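Local coordinates for protein chitosanase (Gynuella sunshinyii YC6258, PDB 6X2Q) that binds a chitosan oligosaccharide in its cleft and, as a family 46 glycoside hydrolase, probably cleaves chitosan chains, at residues 17-23 with 233-238; 135-139 with 214-218; 142-147 with 204-210. All coordinates share one frame; numbering follows the deposited sequence.

Interaction 1 of 3, residues 17-23 with 233-238; sequences IFANNTP and TWGDVF. Unlike the reference sequence in segment 17-23: Ala-19 (reference Glu).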
loop_
_atom_site.group_PDB
_atom_site.type_symbol
_atom_site.label_atom_id
_atom_site.label_comp_id
_atom_site.label_asym_id
_atom_site.label_seq_id
_atom_site.Cartn_x
_atom_site.Cartn_y
_atom_site.Cartn_z
ATOM N N ILE A 17 -3.686 0.152 10.039
ATOM C CA ILE A 17 -4.507 -0.867 10.686
ATOM C C ILE A 17 -4.771 -2.023 9.730
ATOM O O ILE A 17 -4.666 -3.193 10.110
ATOM C CB ILE A 17 -5.820 -0.251 11.202
ATOM C CG1 ILE A 17 -5.553 0.641 12.416
ATOM C CG2 ILE A 17 -6.831 -1.349 11.554
ATOM C CD1 ILE A 17 -6.715 1.556 12.770
ATOM N N PHE A 18 -5.097 -1.713 8.474
ATOM C CA PHE A 18 -5.337 -2.755 7.487
ATOM C C PHE A 18 -4.198 -3.753 7.462
ATOM O O PHE A 18 -4.423 -4.967 7.422
ATOM C CB PHE A 18 -5.516 -2.146 6.095
ATOM C CG PHE A 18 -6.863 -1.533 5.868
ATOM C CD1 PHE A 18 -7.858 -1.639 6.832
ATOM C CD2 PHE A 18 -7.132 -0.841 4.698
ATOM C CE1 PHE A 18 -9.090 -1.056 6.641
ATOM C CE2 PHE A 18 -8.370 -0.268 4.490
ATOM C CZ PHE A 18 -9.362 -0.381 5.461
ATOM N N ALA A 19 -2.972 -3.262 7.505
ATOM C CA ALA A 19 -1.811 -4.093 7.249
ATOM C C ALA A 19 -1.187 -4.655 8.519
ATOM O O ALA A 19 -0.649 -5.762 8.492
ATOM C CB ALA A 19 -0.768 -3.290 6.475
ATOM N N ASN A 20 -1.242 -3.919 9.634
ATOM C CA ASN A 20 -0.497 -4.284 10.836
ATOM C C ASN A 20 -1.331 -4.233 12.109
ATOM O O ASN A 20 -0.769 -4.381 13.199
ATOM C CB ASN A 20 0.720 -3.371 10.998
ATOM C CG ASN A 20 1.680 -3.484 9.840
ATOM O OD1 ASN A 20 2.217 -2.485 9.365
ATOM N ND2 ASN A 20 1.886 -4.713 9.360
ATOM N N ASN A 21 -2.640 -3.993 11.998
ATOM C CA ASN A 21 -3.556 -3.904 13.141
ATOM C C ASN A 21 -3.142 -2.845 14.166
ATOM O O ASN A 21 -3.360 -3.008 15.371
ATOM C CB ASN A 21 -3.725 -5.263 13.825
ATOM C CG ASN A 21 -5.028 -5.354 14.607
ATOM O OD1 ASN A 21 -5.980 -4.620 14.328
ATOM N ND2 ASN A 21 -5.071 -6.239 15.601
ATOM N N THR A 22 -2.580 -1.725 13.694
ATOM C CA THR A 22 -2.268 -0.642 14.620
ATOM C C THR A 22 -2.251 0.648 13.829
ATOM O O THR A 22 -1.775 0.643 12.686
ATOM C CB THR A 22 -0.914 -0.846 15.332
ATOM O OG1 THR A 22 -0.535 0.362 16.008
ATOM C CG2 THR A 22 0.187 -1.194 14.340
ATOM N N PRO A 23 -2.733 1.765 14.386
ATOM C CA PRO A 23 -2.669 3.033 13.648
ATOM C C PRO A 23 -1.274 3.642 13.604
ATOM O O PRO A 23 -1.071 4.594 12.844
ATOM C CB PRO A 23 -3.644 3.929 14.415
ATOM C CG PRO A 23 -3.536 3.434 15.823
ATOM C CD PRO A 23 -3.275 1.947 15.743
ATOM N N THR A 233 -11.168 -4.159 11.340
ATOM C CA THR A 233 -10.771 -5.178 10.377
ATOM C C THR A 233 -10.346 -6.500 11.006
ATOM O O THR A 233 -10.714 -7.567 10.507
ATOM C CB THR A 233 -9.622 -4.638 9.521
ATOM O OG1 THR A 233 -9.960 -3.325 9.041
ATOM C CG2 THR A 233 -9.337 -5.578 8.343
ATOM N N TRP A 234 -9.581 -6.450 12.098
ATOM C CA TRP A 234 -9.003 -7.655 12.688
ATOM C C TRP A 234 -9.623 -8.010 14.031
ATOM O O TRP A 234 -9.008 -8.744 14.814
ATOM C CB TRP A 234 -7.494 -7.496 12.855
ATOM C CG TRP A 234 -6.767 -7.195 11.592
ATOM C CD1 TRP A 234 -6.318 -5.970 11.171
ATOM C CD2 TRP A 234 -6.381 -8.137 10.583
ATOM N NE1 TRP A 234 -5.684 -6.094 9.956
ATOM C CE2 TRP A 234 -5.700 -7.415 9.577
ATOM C CE3 TRP A 234 -6.534 -9.526 10.435
ATOM C CZ2 TRP A 234 -5.173 -8.036 8.434
ATOM C CZ3 TRP A 234 -6.016 -10.140 9.298
ATOM C CH2 TRP A 234 -5.349 -9.394 8.311
ATOM N N GLY A 235 -10.819 -7.499 14.317
ATOM C CA GLY A 235 -11.452 -7.741 15.598
ATOM C C GLY A 235 -11.311 -6.560 16.538
ATOM O O GLY A 235 -12.289 -6.143 17.164
ATOM N N ASP A 236 -10.104 -6.004 16.639
ATOM C CA ASP A 236 -9.874 -4.851 17.504
ATOM C C ASP A 236 -10.559 -3.612 16.939
ATOM O O ASP A 236 -10.464 -3.332 15.740
ATOM C CB ASP A 236 -8.379 -4.600 17.653
ATOM C CG ASP A 236 -7.645 -5.810 18.153
ATOM O OD1 ASP A 236 -7.448 -5.917 19.380
ATOM O OD2 ASP A 236 -7.281 -6.660 17.313
ATOM N N VAL A 237 -11.240 -2.865 17.803
ATOM C CA VAL A 237 -11.987 -1.685 17.379
ATOM C C VAL A 237 -11.112 -0.457 17.562
ATOM O O VAL A 237 -10.569 -0.225 18.650
ATOM C CB VAL A 237 -13.302 -1.545 18.160
ATOM C CG1 VAL A 237 -14.066 -0.313 17.694
ATOM C CG2 VAL A 237 -14.149 -2.782 17.976
ATOM N N PHE A 238 -10.967 0.323 16.490
ATOM C CA PHE A 238 -10.214 1.570 16.507
ATOM C C PHE A 238 -11.143 2.702 16.119
ATOM O O PHE A 238 -11.898 2.580 15.149
ATOM C CB PHE A 238 -9.033 1.534 15.539
ATOM C CG PHE A 238 -7.890 0.710 16.017
ATOM C CD1 PHE A 238 -7.037 1.194 16.999
ATOM C CD2 PHE A 238 -7.662 -0.557 15.490
ATOM C CE1 PHE A 238 -5.974 0.432 17.445
ATOM C CE2 PHE A 238 -6.602 -1.324 15.936
ATOM C CZ PHE A 238 -5.762 -0.826 16.918
#
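The indole NE1 of Trp-234 is shared between two carbonyls in the last part of helix 5-20. It reaches Phe-18 O at 3.0 Å, from above the carbonyl plane, and Ile-17 O by a weak bond at 3.1 Å. Both oxygens lie at the ring edge, where the indole N-H points, which is why a tryptophan suits this place. Ile-17 O also accepts the helical bond from Asn-21 N.

Asn-21 is the first residue to leave helical geometry, with a positive phi of 57° that asparagine tolerates better than most residues. Asn-21 CG, anti to the backbone N (chi1 -157°), carries the amide across, and ND2 donates to Asp-236 OD2 in a nearly straight bond of 2.8 Å (172°). The carboxylate oxygen lies in the amide plane but is met from above its own plane. Asn-21 OD1 rests against Trp-234 CD1 at 3.5 Å.

Phe-238 supplies the apolar half. Ile-17 CG1 lies over one face of its ring, while Ile-17 CD1 comes to 3.6 Å from Phe-238 CG. Pro-23 CD approaches Phe-238 CE1 to 3.5 Å, two stiff apolar groups crossing at about a right angle. Thr-233 OG1, bonded to Ser-213 OG, sits at the ring edge of Phe-18.

The contact thus fastens the turn after helix 5-20 to the beta-hairpin loop between strands 229-231 and 238-240. Ile-17 and Phe-18 also touch Ile-231, and Phe-18 leans on helix 209-219.

Interaction 2 of 3, residues 135-139 with 214-218; sequences LTLLA and LMKLL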
loop_
_atom_site.group_PDB
_atom_site.type_symbol
_atom_site.label_atom_id
_atom_site.label_comp_id
_atom_site.label_asym_id
_atom_site.label_seq_id
_atom_site.Cartn_x
_atom_site.Cartn_y
_atom_site.Cartn_z
ATOM N N LEU A 135 -13.321 8.771 0.051
ATOM C CA LEU A 135 -13.291 7.318 0.222
ATOM C C LEU A 135 -12.711 6.633 -1.011
ATOM O O LEU A 135 -11.923 5.684 -0.892
ATOM C CB LEU A 135 -14.705 6.791 0.503
ATOM C CG LEU A 135 -14.838 5.270 0.612
ATOM C CD1 LEU A 135 -14.061 4.794 1.817
ATOM C CD2 LEU A 135 -16.285 4.831 0.725
ATOM N N THR A 136 -13.096 7.094 -2.210
ATOM C CA THR A 136 -12.502 6.562 -3.437
ATOM C C THR A 136 -10.985 6.777 -3.467
ATOM O O THR A 136 -10.235 5.894 -3.906
ATOM C CB THR A 136 -13.170 7.208 -4.652
ATOM O OG1 THR A 136 -14.575 7.118 -4.489
ATOM C CG2 THR A 136 -12.808 6.492 -5.957
ATOM N N LEU A 137 -10.513 7.941 -3.003
ATOM C CA LEU A 137 -9.074 8.195 -2.966
ATOM C C LEU A 137 -8.381 7.238 -2.006
ATOM O O LEU A 137 -7.302 6.709 -2.307
ATOM C CB LEU A 137 -8.800 9.650 -2.563
ATOM C CG LEU A 137 -8.836 10.738 -3.650
ATOM C CD1 LEU A 137 -9.995 10.557 -4.617
ATOM C CD2 LEU A 137 -8.878 12.151 -3.037
ATOM N N LEU A 138 -8.990 7.011 -0.845
ATOM C CA LEU A 138 -8.428 6.079 0.113
ATOM C C LEU A 138 -8.357 4.679 -0.492
ATOM O O LEU A 138 -7.316 4.014 -0.422
ATOM C CB LEU A 138 -9.279 6.105 1.383
ATOM C CG LEU A 138 -8.945 5.030 2.415
ATOM C CD1 LEU A 138 -7.531 5.224 2.950
ATOM C CD2 LEU A 138 -9.956 5.073 3.541
ATOM N N ALA A 139 -9.434 4.253 -1.155
ATOM C CA ALA A 139 -9.468 2.924 -1.755
ATOM C C ALA A 139 -8.408 2.779 -2.832
ATOM O O ALA A 139 -7.767 1.729 -2.942
ATOM C CB ALA A 139 -10.852 2.645 -2.336
ATOM N N LEU A 214 -13.492 -0.965 3.672
ATOM C CA LEU A 214 -13.819 0.105 2.737
ATOM C C LEU A 214 -15.255 -0.015 2.234
ATOM O O LEU A 214 -15.938 0.998 2.037
ATOM C CB LEU A 214 -12.833 0.088 1.573
ATOM C CG LEU A 214 -11.347 0.277 1.907
ATOM C CD1 LEU A 214 -10.466 -0.114 0.718
ATOM C CD2 LEU A 214 -11.085 1.706 2.327
ATOM N N MET A 215 -15.720 -1.243 1.983
ATOM C CA MET A 215 -17.107 -1.444 1.578
ATOM C C MET A 215 -18.074 -1.016 2.679
ATOM O O MET A 215 -19.135 -0.445 2.398
ATOM C CB MET A 215 -17.339 -2.912 1.197
ATOM C CG MET A 215 -18.737 -3.202 0.696
ATOM S SD MET A 215 -19.035 -2.481 -0.934
ATOM C CE MET A 215 -18.128 -3.607 -1.997
ATOM N N LYS A 216 -17.733 -1.300 3.938
ATOM C CA LYS A 216 -18.579 -0.901 5.056
ATOM C C LYS A 216 -18.723 0.626 5.106
ATOM O O LYS A 216 -19.842 1.155 5.197
ATOM C CB LYS A 216 -17.996 -1.470 6.354
ATOM C CG LYS A 216 -18.778 -1.155 7.634
ATOM C CD LYS A 216 -17.920 -1.358 8.909
ATOM C CE LYS A 216 -17.030 -0.125 9.234
ATOM N NZ LYS A 216 -16.410 -0.185 10.611
ATOM N N LEU A 217 -17.596 1.350 4.996
ATOM C CA LEU A 217 -17.652 2.810 4.936
ATOM C C LEU A 217 -18.505 3.277 3.764
ATOM O O LEU A 217 -19.270 4.239 3.887
ATOM C CB LEU A 217 -16.242 3.410 4.836
ATOM C CG LEU A 217 -15.279 3.094 5.984
ATOM C CD1 LEU A 217 -13.941 3.779 5.794
ATOM C CD2 LEU A 217 -15.892 3.486 7.321
ATOM N N LEU A 218 -18.385 2.609 2.615
ATOM C CA LEU A 218 -19.193 3.009 1.471
ATOM C C LEU A 218 -20.675 2.770 1.741
ATOM O O LEU A 218 -21.507 3.637 1.457
ATOM C CB LEU A 218 -18.735 2.274 0.213
ATOM C CG LEU A 218 -19.587 2.513 -1.040
ATOM C CD1 LEU A 218 -19.651 4.012 -1.385
ATOM C CD2 LEU A 218 -19.031 1.721 -2.216
#
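A nearly antiparallel helix pair brings Leu-135, Leu-138 and Ala-139 of helix 134-147 against Leu-214, Leu-217 and Leu-218 of helix 209-219, within the largely helical fold of this lysozyme-clan enzyme. The short axes run at 173° to each other and approach to 10.8 Å, a spacing bridged by branched leucine side chains with no hydrogen bond between the two segments.

Leu-135 has the largest share of the contact, splitting its two methyls between neighbouring partners. CD2 presses on the helix backbone itself, 3.5 Å from Leu-218 CA, and touches Leu-218 CB as well. CD1 turns to Leu-217, lying 4.0 Å from its CB. With CG trans to the backbone N (chi1 176°), the fork extends across to the other helix and its branches settle on successive residues there. Replacing Leu-135 by alanine would probably strip Leu-217 and Leu-218 of the methyls they pack on and open a gap between the helices.

One turn further along helix 134-147, Leu-138 and Ala-139 receive the two methyls of Leu-214 from helix 209-219. Leu-214 CD2 meets Leu-138 CD2 at 3.8 Å, methyl against methyl, while Leu-214 CD1 lies 4.0 Å from Ala-139 CA. The short alanine side chain suits this place, because the leucine methyl can come down close to the backbone.

Other helices enclose the pair. Leu-135 and Ala-139 also touch Leu-181 of helix 177-193, Leu-138 packs on Ala-11, Ile-14 and Ile-15 of helix 5-20, and Leu-214 meets Phe-18 of that same helix.

Interaction 3 of 3, residues 142-147 with 204-210; sequences DAIIQH and WSESTGR. With GCS (2-amino-2-deoxy-beta-D-glucopyranose), chain C; GCS (2-amino-2-deoxy-beta-D-glucopyranose), chain B.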
loop_
_atom_site.group_PDB
_atom_site.type_symbol
_atom_site.label_atom_id
_atom_site.label_comp_id
_atom_site.label_asym_id
_atom_site.label_seq_id
_atom_site.Cartn_x
_atom_site.Cartn_y
_atom_site.Cartn_z
ATOM N N ASP A 142 -4.897 2.658 -0.842
ATOM C CA ASP A 142 -4.681 1.362 -0.222
ATOM C C ASP A 142 -4.404 0.297 -1.270
ATOM O O ASP A 142 -3.517 -0.539 -1.086
ATOM C CB ASP A 142 -5.895 0.979 0.619
ATOM C CG ASP A 142 -5.680 -0.310 1.389
ATOM O OD1 ASP A 142 -4.773 -0.311 2.250
ATOM O OD2 ASP A 142 -6.401 -1.315 1.139
ATOM N N ALA A 143 -5.147 0.316 -2.385
ATOM C CA ALA A 143 -4.916 -0.679 -3.428
ATOM C C ALA A 143 -3.548 -0.498 -4.084
ATOM O O ALA A 143 -2.868 -1.485 -4.402
ATOM C CB ALA A 143 -6.038 -0.628 -4.478
ATOM N N ILE A 144 -3.115 0.745 -4.306
ATOM C CA ILE A 144 -1.808 0.888 -4.946
ATOM C C ILE A 144 -0.708 0.351 -4.033
ATOM O O ILE A 144 0.284 -0.203 -4.510
ATOM C CB ILE A 144 -1.541 2.350 -5.382
ATOM C CG1 ILE A 144 -0.644 2.378 -6.628
ATOM C CG2 ILE A 144 -0.904 3.156 -4.273
ATOM C CD1 ILE A 144 -0.453 3.748 -7.229
ATOM N N ILE A 145 -0.893 0.438 -2.716
ATOM C CA ILE A 145 0.156 0.010 -1.797
ATOM C C ILE A 145 0.302 -1.508 -1.800
ATOM O O ILE A 145 1.423 -2.038 -1.813
ATOM C CB ILE A 145 -0.132 0.548 -0.387
ATOM C CG1 ILE A 145 0.270 2.026 -0.305
ATOM C CG2 ILE A 145 0.604 -0.297 0.679
ATOM C CD1 ILE A 145 -0.323 2.732 0.866
ATOM N N GLN A 146 -0.827 -2.230 -1.791
ATOM C CA GLN A 146 -0.821 -3.685 -1.723
ATOM C C GLN A 146 -0.615 -4.311 -3.100
ATOM O O GLN A 146 0.095 -5.306 -3.225
ATOM C CB GLN A 146 -2.133 -4.179 -1.091
ATOM C CG GLN A 146 -2.265 -5.704 -1.017
ATOM C CD GLN A 146 -3.473 -6.186 -0.219
ATOM O OE1 GLN A 146 -4.570 -5.634 -0.307
ATOM N NE2 GLN A 146 -3.272 -7.247 0.548
ATOM N N HIS A 147 -1.223 -3.748 -4.147
ATOM C CA HIS A 147 -1.182 -4.351 -5.478
ATOM C C HIS A 147 -0.086 -3.796 -6.372
ATOM O O HIS A 147 0.233 -4.427 -7.389
ATOM C CB HIS A 147 -2.526 -4.147 -6.200
ATOM C CG HIS A 147 -3.698 -4.725 -5.471
ATOM N ND1 HIS A 147 -4.343 -5.871 -5.891
ATOM C CD2 HIS A 147 -4.338 -4.320 -4.347
ATOM C CE1 HIS A 147 -5.334 -6.140 -5.059
ATOM N NE2 HIS A 147 -5.353 -5.218 -4.115
ATOM N N TRP A 204 -2.553 -12.653 0.348
ATOM C CA TRP A 204 -3.596 -11.731 -0.074
ATOM C C TRP A 204 -4.981 -12.221 0.336
ATOM O O TRP A 204 -5.824 -11.423 0.768
ATOM C CB TRP A 204 -3.515 -11.530 -1.581
ATOM C CG TRP A 204 -2.502 -10.512 -1.983
ATOM C CD1 TRP A 204 -1.560 -9.920 -1.183
ATOM C CD2 TRP A 204 -2.330 -9.957 -3.289
ATOM N NE1 TRP A 204 -0.808 -9.031 -1.917
ATOM C CE2 TRP A 204 -1.266 -9.031 -3.212
ATOM C CE3 TRP A 204 -2.972 -10.152 -4.517
ATOM C CZ2 TRP A 204 -0.839 -8.300 -4.317
ATOM C CZ3 TRP A 204 -2.550 -9.417 -5.614
ATOM C CH2 TRP A 204 -1.492 -8.506 -5.508
ATOM N N SER A 205 -5.233 -13.528 0.210
ATOM C CA SER A 205 -6.537 -14.069 0.571
ATOM C C SER A 205 -6.908 -13.735 2.016
ATOM O O SER A 205 -8.055 -13.384 2.305
ATOM C CB SER A 205 -6.557 -15.585 0.354
ATOM O OG SER A 205 -7.860 -16.077 0.595
ATOM N N GLU A 206 -5.952 -13.823 2.936
ATOM C CA GLU A 206 -6.219 -13.493 4.331
ATOM C C GLU A 206 -6.348 -11.992 4.583
ATOM O O GLU A 206 -6.574 -11.590 5.731
ATOM C CB GLU A 206 -5.107 -14.060 5.215
ATOM C CG GLU A 206 -4.993 -15.575 5.165
ATOM C CD GLU A 206 -4.252 -16.141 6.367
ATOM O OE1 GLU A 206 -4.907 -16.366 7.414
ATOM O OE2 GLU A 206 -3.020 -16.354 6.270
ATOM N N SER A 207 -6.190 -11.150 3.567
ATOM C CA SER A 207 -6.217 -9.710 3.775
ATOM C C SER A 207 -7.499 -9.049 3.265
ATOM O O SER A 207 -7.549 -7.822 3.170
ATOM C CB SER A 207 -5.005 -9.067 3.103
ATOM O OG SER A 207 -5.296 -8.788 1.737
ATOM N N THR A 208 -8.537 -9.825 2.944
ATOM C CA THR A 208 -9.720 -9.267 2.293
ATOM C C THR A 208 -10.612 -8.473 3.238
ATOM O O THR A 208 -11.470 -7.718 2.762
ATOM C CB THR A 208 -10.567 -10.373 1.641
ATOM O OG1 THR A 208 -10.911 -11.362 2.620
ATOM C CG2 THR A 208 -9.813 -11.027 0.501
ATOM N N GLY A 209 -10.461 -8.642 4.551
ATOM C CA GLY A 209 -11.218 -7.826 5.484
ATOM C C GLY A 209 -11.020 -6.336 5.262
ATOM O O GLY A 209 -11.918 -5.534 5.542
ATOM N N ARG A 210 -9.867 -5.939 4.724
ATOM C CA ARG A 210 -9.648 -4.519 4.470
ATOM C C ARG A 210 -10.571 -4.002 3.364
ATOM O O ARG A 210 -11.027 -2.858 3.416
ATOM C CB ARG A 210 -8.175 -4.268 4.125
ATOM C CG ARG A 210 -7.755 -4.655 2.715
ATOM C CD ARG A 210 -6.258 -4.968 2.685
ATOM N NE ARG A 210 -5.471 -3.742 2.628
ATOM C CZ ARG A 210 -4.153 -3.679 2.796
ATOM N NH1 ARG A 210 -3.435 -4.771 3.058
ATOM N NH2 ARG A 210 -3.546 -2.512 2.699
HETATM C C1 GCS C . 2.933 -7.456 1.335
HETATM C C2 GCS C . 1.907 -7.986 0.190
HETATM C C3 GCS C . 2.258 -6.958 -0.996
HETATM C C4 GCS C . 2.501 -5.453 -0.632
HETATM C C5 GCS C . 3.080 -4.919 0.689
HETATM C C6 GCS C . 2.456 -3.845 0.943
HETATM N N2 GCS C . 2.049 -9.287 -0.147
HETATM O O1 GCS C . 2.531 -8.213 2.403
HETATM O O3 GCS C . 0.989 -6.905 -1.681
HETATM O O5 GCS C . 2.913 -6.095 1.582
HETATM O O6 GCS C . 2.493 -3.544 2.349
HETATM C C1 GCS B . 3.875 -4.460 -2.752
HETATM C C2 GCS B . 5.170 -3.828 -3.223
HETATM C C3 GCS B . 4.947 -3.202 -4.570
HETATM C C4 GCS B . 4.488 -4.226 -5.596
HETATM C C5 GCS B . 3.428 -5.069 -4.881
HETATM C C6 GCS B . 2.893 -6.260 -5.628
HETATM N N2 GCS B . 5.744 -2.911 -2.307
HETATM O O1 GCS B . 3.883 -5.122 -1.489
HETATM O O3 GCS B . 6.157 -2.680 -4.948
HETATM O O4 GCS B . 4.456 -3.782 -6.680
HETATM O O5 GCS B . 3.823 -5.528 -3.614
HETATM O O6 GCS B . 3.871 -6.942 -6.340
#
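Residues 142-147, the last turn and a half of helix 134-147, face the link between helices 201-205 and 209-219, where a type I beta turn from Ser-205 to Thr-208 bends the chain, with Gln-146 CA 8.7 Å from Trp-204 CA. Together they form part of the wall of the sugar-binding cleft.

Further from the sugar, Arg-210 grips Asp-142 side-on, its NH2 2.6 Å from OD1 and its NE 3.0 Å from OD2. Arginine suits this place because it offers two N-H groups to the two carboxylate oxygens; the bend at chi3 (-80°) swings its guanidinium round to meet them. Arg-188 forms a second salt bridge with Asp-142 OD2.

Gln-146 lies between this ion pair and the aromatic wall. Extended, it brings its amide, tilted, over one face of the guanidinium, while CD lies over the rim of one face of the indole. Both ends of the amide are held: OE1 accepts from Arg-188, and NE2 donates to Ser-207 OG at 2.8 Å. That hydroxyl in turn donates to Trp-204 O, which also accepts from Ser-207 N, so a small residue with a hydroxyl couples the glutamine to the turn.

His-147, whose NE2 is bonded to Arg-188, sets its ring obliquely beside the six-membered ring of Trp-204. Towards the sugar, Gln-146 O lies near O3 of the chain C glucosamine, at a separation too short to be read closely. The same O3 receives the indole N-H of Trp-204, with NE1 2.8 Å away.

Interactions 2 and 3 are buried and hold the same two helices, 134-147 and 209-219, at different levels. Interaction 2 is wholly apolar, whereas interaction 3, closer to the centre of the chain and lining the sugar cleft, relies on a salt bridge and the hydrogen bonds of a buried glutamine amide. Interaction 1 is only partly buried and mixes aromatic packing with polar grips on a helix end; it joins segments near the two ends of the chain, and the other two nest inside the loop it closes. Phe-18 links all three, its ring touching Leu-214 of interaction 2 and both members of the Asp-142 and Arg-210 pair of interaction 3.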